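Local coordinates for metallo-beta-lactamase domain-containing protein (Enterococcus faecalis, PDB 2AZ4) that is of unknown function but binds two zinc ions in a metallo-beta-lactamase fold and may act as an RNA-binding exonuclease, at residues P69-E74 against P132-E137; D65-R70 against S98-Y103; Y345-A350 against I372-L377; P229-V234 against R376-G381; A202-A207 against I392-P397. All coordinates share one frame; numbering follows the deposited sequence.

Interaction 1. Residues P69-E74 against P132-E137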
# COMPACT_ATOMS: atom_id res chain seq x y z
N PRO A 69 -5.29 -24.45 -7.77
CA PRO A 69 -6.11 -25.67 -7.66
C PRO A 69 -5.74 -26.58 -6.48
O PRO A 69 -6.62 -27.27 -5.95
CB PRO A 69 -5.80 -26.42 -8.96
CG PRO A 69 -4.63 -25.76 -9.54
CD PRO A 69 -4.64 -24.35 -9.08
N ARG A 70 -4.46 -26.58 -6.08
CA ARG A 70 -3.99 -27.45 -5.01
C ARG A 70 -4.68 -27.14 -3.68
O ARG A 70 -4.70 -27.97 -2.77
CB ARG A 70 -2.46 -27.32 -4.86
CG ARG A 70 -1.66 -27.60 -6.15
CD ARG A 70 -0.18 -27.34 -5.90
NE ARG A 70 0.07 -25.91 -5.70
CZ ARG A 70 1.24 -25.39 -5.37
NH1 ARG A 70 2.29 -26.18 -5.20
NH2 ARG A 70 1.37 -24.08 -5.23
N LEU A 71 -5.25 -25.95 -3.56
CA LEU A 71 -5.99 -25.58 -2.35
C LEU A 71 -7.28 -26.40 -2.19
O LEU A 71 -7.84 -26.49 -1.10
CB LEU A 71 -6.34 -24.07 -2.36
CG LEU A 71 -5.18 -23.07 -2.30
CD1 LEU A 71 -5.68 -21.63 -2.59
CD2 LEU A 71 -4.45 -23.13 -0.95
N GLY A 72 -7.73 -27.01 -3.28
CA GLY A 72 -8.93 -27.85 -3.22
C GLY A 72 -10.20 -27.05 -3.03
O GLY A 72 -11.20 -27.57 -2.51
N TYR A 73 -10.17 -25.78 -3.44
CA TYR A 73 -11.36 -24.94 -3.42
C TYR A 73 -12.21 -25.35 -4.62
O TYR A 73 -11.69 -25.59 -5.70
CB TYR A 73 -10.96 -23.47 -3.52
CG TYR A 73 -12.03 -22.56 -4.07
CD1 TYR A 73 -13.06 -22.10 -3.25
CD2 TYR A 73 -12.02 -22.18 -5.41
CE1 TYR A 73 -14.05 -21.28 -3.74
CE2 TYR A 73 -13.02 -21.36 -5.92
CZ TYR A 73 -14.02 -20.90 -5.08
OH TYR A 73 -15.01 -20.09 -5.57
N GLU A 74 -13.52 -25.45 -4.41
CA GLU A 74 -14.43 -25.78 -5.51
C GLU A 74 -15.34 -24.59 -5.79
O GLU A 74 -16.15 -24.20 -4.94
CB GLU A 74 -15.26 -27.03 -5.19
CG GLU A 74 -15.89 -27.67 -6.45
CD GLU A 74 -16.33 -29.12 -6.23
OE1 GLU A 74 -16.64 -29.51 -5.08
OE2 GLU A 74 -16.36 -29.88 -7.24
N PRO A 132 0.48 -17.36 3.77
CA PRO A 132 1.41 -18.32 3.18
C PRO A 132 0.70 -19.30 2.28
O PRO A 132 -0.46 -19.63 2.53
CB PRO A 132 1.96 -19.10 4.39
CG PRO A 132 1.52 -18.34 5.61
CD PRO A 132 0.31 -17.58 5.22
N SER A 133 1.37 -19.77 1.24
CA SER A 133 0.87 -20.91 0.52
C SER A 133 1.07 -22.15 1.40
O SER A 133 2.18 -22.35 1.90
CB SER A 133 1.64 -21.11 -0.78
OG SER A 133 1.20 -22.31 -1.39
N PRO A 134 0.05 -23.02 1.54
CA PRO A 134 0.29 -24.23 2.37
C PRO A 134 1.27 -25.21 1.71
O PRO A 134 1.65 -26.22 2.33
CB PRO A 134 -1.11 -24.87 2.47
CG PRO A 134 -2.07 -23.86 1.92
CD PRO A 134 -1.31 -23.00 0.98
N PHE A 135 1.72 -24.90 0.49
CA PHE A 135 2.64 -25.77 -0.25
C PHE A 135 4.05 -25.23 -0.36
O PHE A 135 4.86 -25.75 -1.12
CB PHE A 135 2.04 -26.08 -1.63
CG PHE A 135 0.57 -26.32 -1.57
CD1 PHE A 135 0.08 -27.53 -1.09
CD2 PHE A 135 -0.32 -25.31 -1.88
CE1 PHE A 135 -1.29 -27.75 -0.98
CE2 PHE A 135 -1.69 -25.52 -1.77
CZ PHE A 135 -2.17 -26.74 -1.32
N GLU A 136 4.36 -24.22 0.44
CA GLU A 136 5.70 -23.65 0.46
C GLU A 136 6.08 -23.21 1.87
O GLU A 136 5.25 -23.26 2.78
CB GLU A 136 5.79 -22.48 -0.52
CG GLU A 136 6.59 -22.83 -1.78
CD GLU A 136 5.71 -23.20 -2.91
OE1 GLU A 136 6.23 -23.52 -3.99
OE2 GLU A 136 4.47 -23.19 -2.73
N GLU A 137 7.33 -22.77 2.04
CA GLU A 137 7.81 -22.22 3.30
C GLU A 137 6.97 -21.01 3.67
O GLU A 137 6.42 -20.34 2.78
CB GLU A 137 9.30 -21.84 3.17
CG GLU A 137 10.19 -22.40 4.27
CD GLU A 137 10.37 -23.91 4.17
OE1 GLU A 137 11.25 -24.34 3.39
OE2 GLU A 137 9.65 -24.65 4.87
O HOH W 1 3.85 -22.55 -5.87
O HOH W 2 5.11 -25.78 -4.76

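Interaction 2. Residues D65-R70 against S98-Y103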
# COMPACT_ATOMS: atom_id res chain seq x y z
N ASP A 65 -11.61 -20.81 -11.60
CA ASP A 65 -10.32 -21.10 -12.26
C ASP A 65 -9.31 -19.95 -12.13
O ASP A 65 -8.72 -19.51 -13.11
CB ASP A 65 -10.54 -21.48 -13.73
CG ASP A 65 -11.10 -22.89 -13.89
OD1 ASP A 65 -10.62 -23.85 -13.23
OD2 ASP A 65 -12.04 -23.05 -14.70
N LEU A 66 -9.15 -19.47 -10.91
CA LEU A 66 -8.18 -18.44 -10.58
C LEU A 66 -7.36 -18.83 -9.35
O LEU A 66 -6.15 -18.59 -9.30
CB LEU A 66 -8.87 -17.08 -10.41
CG LEU A 66 -7.97 -15.83 -10.48
CD1 LEU A 66 -7.41 -15.56 -11.87
CD2 LEU A 66 -8.65 -14.57 -9.94
N TYR A 67 -7.99 -19.44 -8.35
CA TYR A 67 -7.24 -19.81 -7.15
C TYR A 67 -6.40 -21.06 -7.43
O TYR A 67 -6.76 -21.85 -8.30
CB TYR A 67 -8.14 -20.02 -5.93
CG TYR A 67 -8.88 -18.79 -5.47
CD1 TYR A 67 -8.19 -17.63 -5.07
CD2 TYR A 67 -10.27 -18.77 -5.42
CE1 TYR A 67 -8.87 -16.51 -4.65
CE2 TYR A 67 -10.96 -17.63 -5.00
CZ TYR A 67 -10.26 -16.52 -4.62
OH TYR A 67 -10.95 -15.40 -4.18
N ASP A 68 -5.28 -21.20 -6.74
CA ASP A 68 -4.36 -22.33 -6.89
C ASP A 68 -5.19 -23.60 -6.72
O ASP A 68 -5.76 -23.81 -5.67
CB ASP A 68 -3.27 -22.22 -5.81
CG ASP A 68 -2.19 -23.32 -5.88
OD1 ASP A 68 -2.32 -24.29 -6.65
OD2 ASP A 68 -1.19 -23.19 -5.14
N PRO A 69 -5.29 -24.45 -7.77
CA PRO A 69 -6.11 -25.67 -7.66
C PRO A 69 -5.74 -26.58 -6.48
O PRO A 69 -6.62 -27.27 -5.95
CB PRO A 69 -5.80 -26.42 -8.96
CG PRO A 69 -4.63 -25.76 -9.54
CD PRO A 69 -4.64 -24.35 -9.08
N ARG A 70 -4.46 -26.58 -6.08
CA ARG A 70 -3.99 -27.45 -5.01
C ARG A 70 -4.68 -27.14 -3.68
O ARG A 70 -4.70 -27.97 -2.77
CB ARG A 70 -2.46 -27.32 -4.86
CG ARG A 70 -1.66 -27.60 -6.15
CD ARG A 70 -0.18 -27.34 -5.90
NE ARG A 70 0.07 -25.91 -5.70
CZ ARG A 70 1.24 -25.39 -5.37
NH1 ARG A 70 2.29 -26.18 -5.20
NH2 ARG A 70 1.37 -24.08 -5.23
N SER A 98 -2.72 -6.74 -1.58
CA SER A 98 -1.78 -7.86 -1.92
C SER A 98 -1.96 -9.16 -1.10
O SER A 98 -1.40 -10.22 -1.46
CB SER A 98 -0.33 -7.37 -1.77
OG SER A 98 -0.05 -7.00 -0.41
N ARG A 99 -2.73 -9.06 -0.02
CA ARG A 99 -2.68 -10.06 1.05
C ARG A 99 -2.79 -11.51 0.58
O ARG A 99 -2.17 -12.39 1.17
CB ARG A 99 -3.74 -9.78 2.11
CG ARG A 99 -3.55 -10.56 3.37
CD ARG A 99 -4.54 -10.19 4.45
NE ARG A 99 -4.29 -11.15 5.50
CZ ARG A 99 -5.15 -12.04 5.96
NH1 ARG A 99 -6.43 -12.07 5.58
NH2 ARG A 99 -4.71 -12.87 6.87
N MET A 100 -3.58 -11.78 -0.45
CA MET A 100 -3.78 -13.17 -0.85
C MET A 100 -3.05 -13.62 -2.11
O MET A 100 -3.42 -14.66 -2.67
CB MET A 100 -5.29 -13.55 -0.90
CG MET A 100 -6.10 -12.98 -2.07
SD MET A 100 -7.73 -13.77 -2.28
CE MET A 100 -8.34 -12.77 -3.65
N ILE A 101 -2.02 -12.90 -2.56
CA ILE A 101 -1.40 -13.29 -3.84
C ILE A 101 -0.88 -14.75 -3.83
O ILE A 101 -0.85 -15.40 -4.88
CB ILE A 101 -0.29 -12.32 -4.34
CG1 ILE A 101 0.84 -12.19 -3.29
CG2 ILE A 101 -0.90 -10.96 -4.76
CD1 ILE A 101 2.11 -11.65 -3.89
N ASN A 102 -0.53 -15.28 -2.66
CA ASN A 102 -0.03 -16.66 -2.62
C ASN A 102 -1.10 -17.70 -2.94
O ASN A 102 -0.78 -18.86 -3.24
CB ASN A 102 0.62 -17.01 -1.29
CG ASN A 102 2.00 -16.40 -1.12
OD1 ASN A 102 2.48 -16.21 0.02
ND2 ASN A 102 2.67 -16.14 -2.22
N TYR A 103 -2.36 -17.27 -2.89
CA TYR A 103 -3.46 -18.16 -3.30
C TYR A 103 -3.75 -18.12 -4.80
O TYR A 103 -4.55 -18.91 -5.32
CB TYR A 103 -4.74 -17.83 -2.52
CG TYR A 103 -4.76 -18.34 -1.10
CD1 TYR A 103 -3.74 -19.15 -0.58
CD2 TYR A 103 -5.83 -18.01 -0.25
CE1 TYR A 103 -3.79 -19.63 0.75
CE2 TYR A 103 -5.89 -18.48 1.05
CZ TYR A 103 -4.88 -19.28 1.55
OH TYR A 103 -4.99 -19.72 2.86
O HOH W 3 -1.01 -21.81 -3.00

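Interaction 3. Residues Y345-A350 against I372-L377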
# COMPACT_ATOMS: atom_id res chain seq x y z
N TYR A 345 10.41 10.75 20.53
CA TYR A 345 10.11 9.71 19.55
C TYR A 345 9.12 10.27 18.52
O TYR A 345 8.07 10.79 18.86
CB TYR A 345 9.55 8.45 20.22
CG TYR A 345 8.93 7.47 19.23
CD1 TYR A 345 9.74 6.75 18.33
CD2 TYR A 345 7.55 7.30 19.16
CE1 TYR A 345 9.17 5.87 17.41
CE2 TYR A 345 6.98 6.41 18.23
CZ TYR A 345 7.80 5.71 17.37
OH TYR A 345 7.25 4.85 16.45
N ILE A 346 9.47 10.12 17.25
CA ILE A 346 8.67 10.66 16.16
C ILE A 346 8.00 9.50 15.45
O ILE A 346 8.66 8.65 14.86
CB ILE A 346 9.52 11.49 15.19
CG1 ILE A 346 10.14 12.68 15.94
CG2 ILE A 346 8.68 11.95 14.00
CD1 ILE A 346 11.46 13.16 15.30
N HIS A 347 6.68 9.46 15.56
CA HIS A 347 5.88 8.39 15.00
C HIS A 347 5.36 8.83 13.64
O HIS A 347 4.47 9.67 13.55
CB HIS A 347 4.71 8.10 15.95
CG HIS A 347 4.12 6.74 15.78
ND1 HIS A 347 2.80 6.53 15.47
CD2 HIS A 347 4.69 5.51 15.83
CE1 HIS A 347 2.56 5.24 15.38
NE2 HIS A 347 3.70 4.60 15.58
N SER A 348 5.93 8.28 12.57
CA SER A 348 5.65 8.77 11.22
C SER A 348 5.01 7.69 10.36
O SER A 348 5.67 7.03 9.53
CB SER A 348 6.93 9.29 10.57
OG SER A 348 6.62 9.97 9.37
N ASP A 349 3.71 7.51 10.58
CA ASP A 349 2.91 6.49 9.90
C ASP A 349 3.36 5.05 10.12
O ASP A 349 3.03 4.15 9.34
CB ASP A 349 2.77 6.82 8.42
CG ASP A 349 1.98 8.11 8.20
OD1 ASP A 349 0.81 8.15 8.61
OD2 ASP A 349 2.54 9.07 7.67
N ALA A 350 4.11 4.83 11.20
CA ALA A 350 4.42 3.46 11.61
C ALA A 350 3.23 2.89 12.40
O ALA A 350 2.37 3.65 12.87
CB ALA A 350 5.69 3.42 12.45
N ILE A 372 8.81 9.94 27.71
CA ILE A 372 9.26 10.07 26.31
C ILE A 372 8.19 10.89 25.59
O ILE A 372 7.02 10.51 25.59
CB ILE A 372 9.46 8.70 25.63
CG1 ILE A 372 10.53 7.87 26.37
CG2 ILE A 372 9.85 8.85 24.14
CD1 ILE A 372 10.60 6.41 25.91
N THR A 373 8.58 12.05 25.05
CA THR A 373 7.68 12.85 24.23
C THR A 373 7.31 12.13 22.92
O THR A 373 8.19 11.78 22.12
CB THR A 373 8.26 14.23 23.92
OG1 THR A 373 8.56 14.91 25.15
CG2 THR A 373 7.27 15.07 23.09
N PHE A 374 6.02 11.92 22.71
CA PHE A 374 5.52 11.26 21.51
C PHE A 374 5.03 12.33 20.54
O PHE A 374 4.26 13.22 20.93
CB PHE A 374 4.36 10.35 21.88
CG PHE A 374 3.62 9.76 20.70
CD1 PHE A 374 4.00 8.53 20.16
CD2 PHE A 374 2.53 10.42 20.15
CE1 PHE A 374 3.33 7.98 19.10
CE2 PHE A 374 1.83 9.85 19.06
CZ PHE A 374 2.24 8.63 18.55
N VAL A 375 5.50 12.25 19.30
CA VAL A 375 5.08 13.19 18.27
C VAL A 375 4.56 12.44 17.08
O VAL A 375 5.28 11.64 16.49
CB VAL A 375 6.22 14.17 17.88
CG1 VAL A 375 5.78 15.06 16.71
CG2 VAL A 375 6.58 15.04 19.06
N ARG A 376 3.30 12.69 16.75
CA ARG A 376 2.70 12.15 15.56
C ARG A 376 3.06 13.03 14.35
O ARG A 376 2.68 14.21 14.27
CB ARG A 376 1.19 12.03 15.72
CG ARG A 376 0.55 11.18 14.63
CD ARG A 376 -0.93 10.96 14.86
NE ARG A 376 -1.51 10.36 13.66
CZ ARG A 376 -1.56 9.05 13.43
NH1 ARG A 376 -1.08 8.20 14.33
NH2 ARG A 376 -2.09 8.60 12.29
N LEU A 377 3.84 12.46 13.43
CA LEU A 377 4.22 13.21 12.23
C LEU A 377 3.75 12.41 11.02
O LEU A 377 4.51 11.64 10.44
CB LEU A 377 5.74 13.49 12.22
CG LEU A 377 6.32 14.44 11.15
CD1 LEU A 377 5.90 15.91 11.41
CD2 LEU A 377 7.84 14.29 11.09
O HOH W 4 -0.67 6.56 10.43

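Interaction 4. Residues P229-V234 against R376-G381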
# COMPACT_ATOMS: atom_id res chain seq x y z
N PRO A 229 -3.64 16.92 19.86
CA PRO A 229 -2.54 17.79 20.32
C PRO A 229 -1.14 17.18 20.13
O PRO A 229 -0.15 17.91 20.11
CB PRO A 229 -2.86 18.00 21.81
CG PRO A 229 -4.33 17.61 21.96
CD PRO A 229 -4.53 16.51 20.96
N ALA A 230 -1.06 15.85 19.99
CA ALA A 230 0.22 15.15 19.75
C ALA A 230 0.68 15.23 18.28
O ALA A 230 1.84 14.89 17.95
CB ALA A 230 0.10 13.68 20.18
N GLN A 231 -0.23 15.69 17.42
CA GLN A 231 -0.06 15.71 15.97
C GLN A 231 0.34 17.08 15.39
O GLN A 231 -0.26 18.12 15.70
CB GLN A 231 -1.34 15.19 15.30
CG GLN A 231 -1.29 15.13 13.79
CD GLN A 231 -2.34 14.19 13.21
OE1 GLN A 231 -3.40 13.98 13.80
NE2 GLN A 231 -2.03 13.62 12.05
N ILE A 232 1.37 17.07 14.55
CA ILE A 232 1.77 18.23 13.74
C ILE A 232 0.95 18.18 12.45
O ILE A 232 0.84 17.13 11.83
CB ILE A 232 3.28 18.15 13.42
CG1 ILE A 232 4.09 18.55 14.65
CG2 ILE A 232 3.65 19.00 12.19
CD1 ILE A 232 5.54 18.12 14.64
N ALA A 233 0.35 19.30 12.05
CA ALA A 233 -0.36 19.37 10.77
C ALA A 233 0.65 19.45 9.62
O ALA A 233 1.46 20.39 9.55
CB ALA A 233 -1.30 20.56 10.75
N VAL A 234 0.63 18.44 8.75
CA VAL A 234 1.61 18.25 7.68
C VAL A 234 0.82 18.31 6.39
O VAL A 234 -0.28 17.78 6.34
CB VAL A 234 2.34 16.86 7.83
CG1 VAL A 234 3.07 16.46 6.55
CG2 VAL A 234 3.32 16.87 9.02
N ARG A 376 3.30 12.69 16.75
CA ARG A 376 2.70 12.15 15.56
C ARG A 376 3.06 13.03 14.35
O ARG A 376 2.68 14.21 14.27
CB ARG A 376 1.19 12.03 15.72
CG ARG A 376 0.55 11.18 14.63
CD ARG A 376 -0.93 10.96 14.86
NE ARG A 376 -1.51 10.36 13.66
CZ ARG A 376 -1.56 9.05 13.43
NH1 ARG A 376 -1.08 8.20 14.33
NH2 ARG A 376 -2.09 8.60 12.29
N LEU A 377 3.84 12.46 13.43
CA LEU A 377 4.22 13.21 12.23
C LEU A 377 3.75 12.41 11.02
O LEU A 377 4.51 11.64 10.44
CB LEU A 377 5.74 13.49 12.22
CG LEU A 377 6.32 14.44 11.15
CD1 LEU A 377 5.90 15.91 11.41
CD2 LEU A 377 7.84 14.29 11.09
N ALA A 378 2.48 12.57 10.69
CA ALA A 378 1.83 11.73 9.69
C ALA A 378 1.58 12.48 8.39
O ALA A 378 1.33 13.68 8.39
CB ALA A 378 0.50 11.16 10.24
N CYS A 379 1.65 11.76 7.28
CA CYS A 379 1.24 12.31 6.00
C CYS A 379 0.53 11.20 5.23
O CYS A 379 1.14 10.18 4.87
CB CYS A 379 2.47 12.82 5.24
SG CYS A 379 2.07 13.56 3.63
N SER A 380 -0.77 11.39 5.02
CA SER A 380 -1.58 10.39 4.35
C SER A 380 -1.05 10.00 2.97
O SER A 380 -0.61 10.85 2.19
CB SER A 380 -3.03 10.86 4.21
OG SER A 380 -3.80 9.82 3.60
N GLY A 381 -1.12 8.71 2.67
CA GLY A 381 -0.89 8.26 1.32
C GLY A 381 -2.02 8.57 0.34
O GLY A 381 -1.85 8.37 -0.86
O HOH W 5 0.80 14.72 11.33
O HOH W 6 -2.98 11.24 11.13

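Interaction 5. Residues A202-A207 against I392-P397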
# COMPACT_ATOMS: atom_id res chain seq x y z
N ALA A 202 0.67 13.25 -14.54
CA ALA A 202 0.90 12.56 -15.81
C ALA A 202 -0.11 11.43 -16.01
O ALA A 202 -0.51 11.16 -17.15
CB ALA A 202 2.32 12.03 -15.89
N PHE A 203 -0.53 10.79 -14.93
CA PHE A 203 -1.53 9.74 -15.00
C PHE A 203 -2.88 10.30 -15.46
O PHE A 203 -3.56 9.70 -16.29
CB PHE A 203 -1.69 9.05 -13.63
CG PHE A 203 -3.03 8.41 -13.43
CD1 PHE A 203 -3.38 7.26 -14.13
CD2 PHE A 203 -3.96 8.98 -12.56
CE1 PHE A 203 -4.64 6.67 -13.96
CE2 PHE A 203 -5.21 8.41 -12.39
CZ PHE A 203 -5.55 7.24 -13.09
N CYS A 204 -3.29 11.42 -14.86
CA CYS A 204 -4.56 12.07 -15.20
C CYS A 204 -4.62 12.43 -16.69
O CYS A 204 -5.66 12.24 -17.34
CB CYS A 204 -4.74 13.32 -14.35
SG CYS A 204 -5.11 13.03 -12.62
N GLU A 205 -3.50 12.91 -17.23
CA GLU A 205 -3.38 13.22 -18.66
C GLU A 205 -3.53 11.99 -19.56
O GLU A 205 -4.13 12.06 -20.64
CB GLU A 205 -2.05 13.90 -18.95
CG GLU A 205 -1.81 14.23 -20.44
CD GLU A 205 -2.94 15.09 -21.04
OE1 GLU A 205 -3.01 16.30 -20.69
OE2 GLU A 205 -3.77 14.56 -21.84
N LYS A 206 -2.96 10.87 -19.13
CA LYS A 206 -3.12 9.61 -19.85
C LYS A 206 -4.55 9.10 -19.72
O LYS A 206 -5.08 8.44 -20.62
CB LYS A 206 -2.13 8.58 -19.32
CG LYS A 206 -0.69 8.80 -19.73
CD LYS A 206 0.17 7.58 -19.32
CE LYS A 206 1.46 7.52 -20.10
NZ LYS A 206 1.33 6.81 -21.41
N ALA A 207 -5.17 9.41 -18.58
CA ALA A 207 -6.51 8.89 -18.28
C ALA A 207 -7.62 9.78 -18.85
O ALA A 207 -8.79 9.42 -18.79
CB ALA A 207 -6.70 8.73 -16.77
N ILE A 392 -10.54 14.12 -10.64
CA ILE A 392 -11.73 13.94 -11.50
C ILE A 392 -11.83 15.08 -12.51
O ILE A 392 -12.07 14.84 -13.69
CB ILE A 392 -13.02 13.85 -10.66
CG1 ILE A 392 -12.98 12.60 -9.76
CG2 ILE A 392 -14.30 13.84 -11.58
CD1 ILE A 392 -13.88 12.65 -8.56
N ALA A 393 -11.57 16.32 -12.05
CA ALA A 393 -11.55 17.48 -12.95
C ALA A 393 -10.50 17.35 -14.06
O ALA A 393 -10.80 17.62 -15.22
CB ALA A 393 -11.37 18.78 -12.16
N LEU A 394 -9.28 16.91 -13.72
CA LEU A 394 -8.25 16.71 -14.74
C LEU A 394 -8.57 15.62 -15.75
O LEU A 394 -8.25 15.75 -16.93
CB LEU A 394 -6.86 16.48 -14.11
CG LEU A 394 -6.18 17.66 -13.43
CD1 LEU A 394 -5.18 17.14 -12.41
CD2 LEU A 394 -5.51 18.56 -14.45
N ILE A 395 -9.22 14.55 -15.30
CA ILE A 395 -9.52 13.41 -16.17
C ILE A 395 -10.82 13.60 -17.00
O ILE A 395 -10.86 13.23 -18.16
CB ILE A 395 -9.62 12.09 -15.35
CG1 ILE A 395 -8.23 11.67 -14.86
CG2 ILE A 395 -10.29 10.98 -16.15
CD1 ILE A 395 -8.28 10.67 -13.70
N GLU A 396 -11.85 14.16 -16.37
CA GLU A 396 -13.19 14.35 -16.98
C GLU A 396 -13.73 12.99 -17.44
O GLU A 396 -13.86 12.74 -18.65
CB GLU A 396 -13.17 15.40 -18.12
CG GLU A 396 -12.56 16.78 -17.76
CD GLU A 396 -12.74 17.80 -18.89
OE1 GLU A 396 -13.90 18.01 -19.30
OE2 GLU A 396 -11.73 18.39 -19.38
N PRO A 397 -14.02 12.09 -16.47
CA PRO A 397 -14.47 10.75 -16.80
C PRO A 397 -15.92 10.78 -17.31
O PRO A 397 -16.74 11.55 -16.80
CB PRO A 397 -14.38 10.02 -15.45
CG PRO A 397 -14.63 11.08 -14.44
CD PRO A 397 -13.94 12.30 -15.01

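Interaction 1. Residues P69-E74 against P132-E137
Apolar packing joins Arg70 to Phe135. The CB of Arg70 lies over one face of the Phe135 ring, 3.9 Å from its centroid, in a CH-pi contact. From there the arginine bends at chi3 (-68°) and the two side chains pass in opposite directions. The guanidinium lays one face over Phe135 CD2, its plane 29° from that of the ring, with Arg70 NH1 3.6 Å from Phe135 CB. The other face of the ring rests on Pro134 CB. Leu71 CD2 touches both Pro134 CD, at 3.7 Å, and Phe135 CE2.

Phe135 is presented by a type I turn from Ser133 to Glu136, inside which Ser133 OG accepts the backbone N-H of Phe135 at 3.2 Å, an ST turn. Facing it is the short 3-10 segment 69-71; both belong to loops of the metallo-beta-lactamase domain.

Polar links are indirect. Arg70 spends its strongest bond on Asp68, and its NH2 stays 4.1 Å from Glu136 OE2, too far for a salt bridge. Two waters close the gap, each accepting from the guanidinium and donating to Glu136 OE1; the water on Arg70 NH1 is 2.6 Å from Glu136 OE1.

Interaction 2. Residues D65-R70 against S98-Y103
The tightly packed part of this loop-to-loop contact is built around a single carbonyl. Tyr103 O receives the backbone N-H of Asp68 at 2.8 Å, in the carbonyl plane and nearly straight (163° at the hydrogen). The same oxygen lies 3.4 Å from Tyr67 CA in a CA-H...O contact and also meets the edge of the Tyr67 ring, so one oxygen meets two consecutive residues. Further along that edge comes Met100, its chain extended beyond CG and crossing the tyrosine at about a right angle. Met100 SD is 3.8 Å from Tyr67 CE1, an edge-on Met-aromatic contact, while the methyl CE touches Tyr67 OH, whose own hydrogen-bond partner is Pro61 O.

The looser part is polar and water-mediated, and leads to the exposed Arg70. Asp68 CG is anti to the backbone N (chi1 -178°), which turns the carboxylate back to its own loop. There Arg70 grips it side-on through NE, shared between OD1 and OD2, and NH2, the shortest bond being 2.7 Å from Arg70 NH2 to Asp68 OD2. Asp68 OD1 also takes the backbone N-H of Arg70 from above the carboxylate plane, an Asx turn. A water links the carboxylate to the other segment, donating to Asp68 OD2 at 2.6 Å and to Asn102 O.

Helix 51-56 closes over both tyrosines through Ile51, and the loop 98-103 leads from the zinc-binding helix 95-98 to strand 110-113.

Interaction 3. Residues Y345-A350 against I372-L377
Phe374 is the bump on one face of this strand pair, and the hollow it fills lies between Tyr345 and His347. With CG anti to the backbone N (chi1 171°), its ring lies beside that of Tyr345, pointing the same way, and presents CD1 to the tyrosine edge, 3.9 Å from Tyr345 CD2. The next atoms of the same edge, CE1 and CZ, press on the histidine, Phe374 CE1 approaching His347 CB to 3.4 Å, with the two rings oblique at 39°. At the start of the pair, Ile372 CG2 packs against Tyr345 CB. Ile346, on the other face, sets its CG2 3.8 Å from CB of Leu377, just past the ladder, the two side chains running alongside each other.

Strands 344-348 and 373-376 are the parallel pair of a beta-alpha-beta crossover through helix 358-369, whose Tyr360, Leu364 and Leu367 back Phe374. Strand 373-376 is an edge strand of its six-stranded sheet.

Four backbone bonds alternate between the strands, among them His347 N to Val375 O at 2.8 Å. Beyond them Ser348 OG donates to Leu377 O at 2.9 Å, nearly along the C=O axis. A side-chain hydroxyl thus prolongs the ladder, so that apolar packing fixes the faces and hydrogen bonding fixes the register.

Interaction 4. Residues P229-V234 against R376-G381
A single backbone bridge joins the loop 229-234 to the outer edge of strand 373-376 and the loop that follows it. Gln231 pairs with Arg376 there, and two bonds flank the pairing: Arg376 N to Ala230 O at 2.9 Å, with the donor above the carbonyl plane, and Ile232 N to Arg376 O at 3.2 Å, nearly along the C=O axis.

From the bridged residues the side chains of Gln231 and Arg376 reach out side by side, both extended with CG anti to the backbone N, their amide and guanidinium planes almost perpendicular (82°). The amide meets the guanidinium at its edge, Gln231 NE2 lying 3.7 Å from Arg376 NE. As Gln231 NE2 and the guanidinium nitrogens are all donors, a water accepts from both, from Gln231 NE2 at 2.7 Å and from Arg376 NH2. Arg376 NH1 is held elsewhere, by Leu353 O and Tyr360 OH. A second water accepts from Gln231 NE2 and Ala378 N and donates to Ile232 O at 2.5 Å, bridging the backbones where they part.

Strand 373-376 ends the parallel sheet, so the loop lies along its outer edge just before helix 237-249, whose His243 touches both Ile232 and Leu377.

Apolar contacts follow beyond the bridge. Leu377 CD1 is 3.9 Å from Ile232 CG2 and, crossed at about a right angle, 3.6 Å from Val234 CG2. Val234 CG1 reaches Cys379 CB, while Gly381 O accepts from ND1 of the zinc ligand His167.

Interaction 5. Residues A202-A207 against I392-P397
Ile395 is the centre of this helix-to-helix contact, and each of its branches has its own place. CG1, anti to the carbonyl carbon (chi1 -71°), lies against the backbone of Cys204, 3.6 Å from Cys204 O, and touches Ala207 CB at 3.8 Å. Ile395 CG2 comes within 3.4 Å of Ala207 O. The tip, CD1, touches both Ala207 CB and Phe203 CE2, each at 4.0 Å. Beside the isoleucine, Leu394 CB meets Cys204 CB at 3.8 Å, and Leu394 CD1 reaches toward the Cys204 sulfur.

Helices 197-207 and 385-395 thus meet through their C-terminal turns, and small residues, Cys204 and Ala207, let the backbones come close: the CA atoms of Cys204 and Ile395 are 5.2 Å apart. Both helices pack on the mixed sheet of the metallo-beta-lactamase domain that contains strands 182-186 and 212-216.

In the next shell Ala207 CB sits over one face of the Phe203 ring, and strand 173-179 supports both residues through Leu176. Ile395 rests on Leu213 of strand 212-216. Past the helix end Glu396 turns to positive phi (57°), and Lys208 NZ donates to Leu394 O.

Overall arrangement
Interactions 1 and 2 start from the same loop and touch through Leu71 on Tyr103 and Tyr73 on Tyr67; interaction 1 is the surface layer, joined by CH-pi packing and waters, whereas interaction 2 lies buried beneath it around a direct backbone bond. Interactions 3 and 4, both partly buried, likewise share Arg376 and Leu377 and have centres about 9 Å apart, with Asp349 OD2 of one probably hydrogen-bonded to Cys379 N of the other. A full strand ladder in interaction 3 gives way to one bridge and waters in interaction 4. Interaction 5, buried and wholly apolar between its side chains, closes a long chain loop within which interactions 3 and 4 are nested.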